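Local structure of increased recombination centers protein 6 (Saccharomyces cerevisiae, 3UC9) at residues 176-179 with 180-184. The protein is a clathrin coat accessory factor related to small G proteins, with adaptor activity, and is involved in gross chromosomal rearrangements and telomere healing. Numbering follows the deposited sequence.
Sequences NHND and YGEKL
Asn176 and Leu184 join the two ends of a surface hairpin-like loop that doubles back through a type I beta turn from Asn178 to Gly181, between strand 163-167 and helix 185-195 of this Rossmann-like fold. Asn176 takes part through its backbone: Asn176 O accepts from Leu184 N at 3.1 Å, the donor standing above the carbonyl plane. At His177 a single beta bridge pairs the backbone with Lys183, and His177 CA lies 3.2 Å from Glu182 O in a CA-H...O contact. The imidazole leans forward over the next residue, where His177 ND1 makes a bent bond to Asn178 O, tilted from the ring plane. Leucine suits position 184 because its branched apolar end can lie on the His177 carbonyl, Leu184 CD1 being 3.5 Å from His177 O, and against Asn178 CB. Asn178 ties the loop together through both backbone and side chain. Asn178 N donates to Glu182 O at 3.0 Å, and the side chain folds over the turn because CG sits between the backbone N and carbonyl carbon (chi1 69°). Asn178 OD1 thereby accepts from Tyr180 N at 3.1 Å, making an Asx turn, and beyond it from Glu182 N at 2.8 Å, the donors arriving from opposite faces of the amide plane; asparagine's short side chain brings one carbonyl to both. A leucine here would probably leave Tyr180 N and Glu182 N without this shared acceptor and let the turn become more mobile. Asp179 and Tyr180 occupy the turn's central positions, and Gly181 follows with positive phi (71°), easiest for a residue lacking CB. Glu182 is long enough to bring its carboxylate to the Asn178 amide: Asn178 ND2 makes a longer, bent bond of 3.3 Å to the anti lone pair of Glu182 OE1, which lies tilted out of the amide plane.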
loop_
_atom_site.group_PDB
_atom_site.type_symbol
_atom_site.label_atom_id
_atom_site.label_comp_id
_atom_site.label_asym_id
_atom_site.label_seq_id
_atom_site.Cartn_x
_atom_site.Cartn_y
_atom_site.Cartn_z
ATOM N N ASN A 176 -10.709 -1.442 -15.158
ATOM C CA ASN A 176 -9.597 -2.286 -14.707
ATOM C C ASN A 176 -8.472 -2.471 -15.736
ATOM O O ASN A 176 -7.639 -3.370 -15.590
ATOM C CB ASN A 176 -10.123 -3.649 -14.233
ATOM C CG ASN A 176 -10.859 -4.418 -15.327
ATOM O OD1 ASN A 176 -10.944 -3.976 -16.476
ATOM N ND2 ASN A 176 -11.399 -5.576 -14.966
ATOM N N HIS A 177 -8.441 -1.619 -16.761
ATOM C CA HIS A 177 -7.394 -1.686 -17.782
ATOM C C HIS A 177 -7.235 -0.349 -18.506
ATOM O O HIS A 177 -8.188 0.432 -18.610
ATOM C CB HIS A 177 -7.741 -2.763 -18.810
ATOM C CG HIS A 177 -8.851 -2.362 -19.729
ATOM N ND1 HIS A 177 -8.638 -2.004 -21.042
ATOM C CD2 HIS A 177 -10.177 -2.200 -19.504
ATOM C CE1 HIS A 177 -9.789 -1.666 -21.596
ATOM N NE2 HIS A 177 -10.738 -1.774 -20.683
ATOM N N ASN A 178 -6.035 -0.088 -19.016
ATOM C CA ASN A 178 -5.816 1.080 -19.870
ATOM C C ASN A 178 -5.865 0.657 -21.347
ATOM O O ASN A 178 -6.257 -0.476 -21.653
ATOM C CB ASN A 178 -4.519 1.821 -19.482
ATOM C CG ASN A 178 -3.250 1.048 -19.813
ATOM O OD1 ASN A 178 -3.285 -0.103 -20.266
ATOM N ND2 ASN A 178 -2.111 1.688 -19.583
ATOM N N ASP A 179 -5.481 1.557 -22.251
ATOM C CA ASP A 179 -5.532 1.291 -23.697
ATOM C C ASP A 179 -4.303 0.543 -24.257
ATOM O O ASP A 179 -4.211 0.320 -25.467
ATOM C CB ASP A 179 -5.752 2.602 -24.476
ATOM C CG ASP A 179 -4.732 3.681 -24.126
ATOM O OD1 ASP A 179 -4.464 3.893 -22.919
ATOM O OD2 ASP A 179 -4.211 4.327 -25.060
ATOM N N TYR A 180 -3.376 0.162 -23.377
ATOM C CA TYR A 180 -2.155 -0.546 -23.755
ATOM C C TYR A 180 -2.093 -1.940 -23.104
ATOM O O TYR A 180 -1.035 -2.558 -23.061
ATOM C CB TYR A 180 -0.925 0.283 -23.339
ATOM C CG TYR A 180 0.410 -0.314 -23.764
ATOM C CD1 TYR A 180 0.778 -0.361 -25.112
ATOM C CD2 TYR A 180 1.304 -0.837 -22.821
ATOM C CE1 TYR A 180 1.996 -0.909 -25.514
ATOM C CE2 TYR A 180 2.530 -1.394 -23.213
ATOM C CZ TYR A 180 2.870 -1.423 -24.562
ATOM O OH TYR A 180 4.077 -1.965 -24.961
ATOM N N GLY A 181 -3.226 -2.429 -22.601
ATOM C CA GLY A 181 -3.288 -3.761 -22.004
ATOM C C GLY A 181 -2.587 -3.908 -20.661
ATOM O O GLY A 181 -2.189 -5.017 -20.294
ATOM N N GLU A 182 -2.426 -2.799 -19.936
ATOM C CA GLU A 182 -1.962 -2.829 -18.545
ATOM C C GLU A 182 -3.164 -2.790 -17.613
ATOM O O GLU A 182 -4.225 -2.274 -17.970
ATOM C CB GLU A 182 -1.062 -1.635 -18.226
ATOM C CG GLU A 182 0.218 -1.574 -19.038
ATOM C CD GLU A 182 1.180 -0.502 -18.535
ATOM O OE1 GLU A 182 0.826 0.699 -18.578
ATOM O OE2 GLU A 182 2.293 -0.864 -18.098
ATOM N N LYS A 183 -2.985 -3.329 -16.413
ATOM C CA LYS A 183 -4.043 -3.336 -15.410
ATOM C C LYS A 183 -4.153 -1.993 -14.676
ATOM O O LYS A 183 -3.168 -1.277 -14.501
ATOM C CB LYS A 183 -3.798 -4.464 -14.405
ATOM C CG LYS A 183 -3.974 -5.839 -14.991
ATOM C CD LYS A 183 -3.509 -6.922 -14.048
ATOM C CE LYS A 183 -3.856 -8.302 -14.563
ATOM N NZ LYS A 183 -3.571 -9.350 -13.546
ATOM N N LEU A 184 -5.372 -1.676 -14.250
ATOM C CA LEU A 184 -5.638 -0.532 -13.391
ATOM C C LEU A 184 -6.511 -0.989 -12.223
ATOM O O LEU A 184 -6.919 -2.153 -12.160
ATOM C CB LEU A 184 -6.343 0.584 -14.167
ATOM C CG LEU A 184 -5.545 1.273 -15.273
ATOM C CD1 LEU A 184 -6.466 2.187 -16.063
ATOM C CD2 LEU A 184 -4.330 2.044 -14.716
#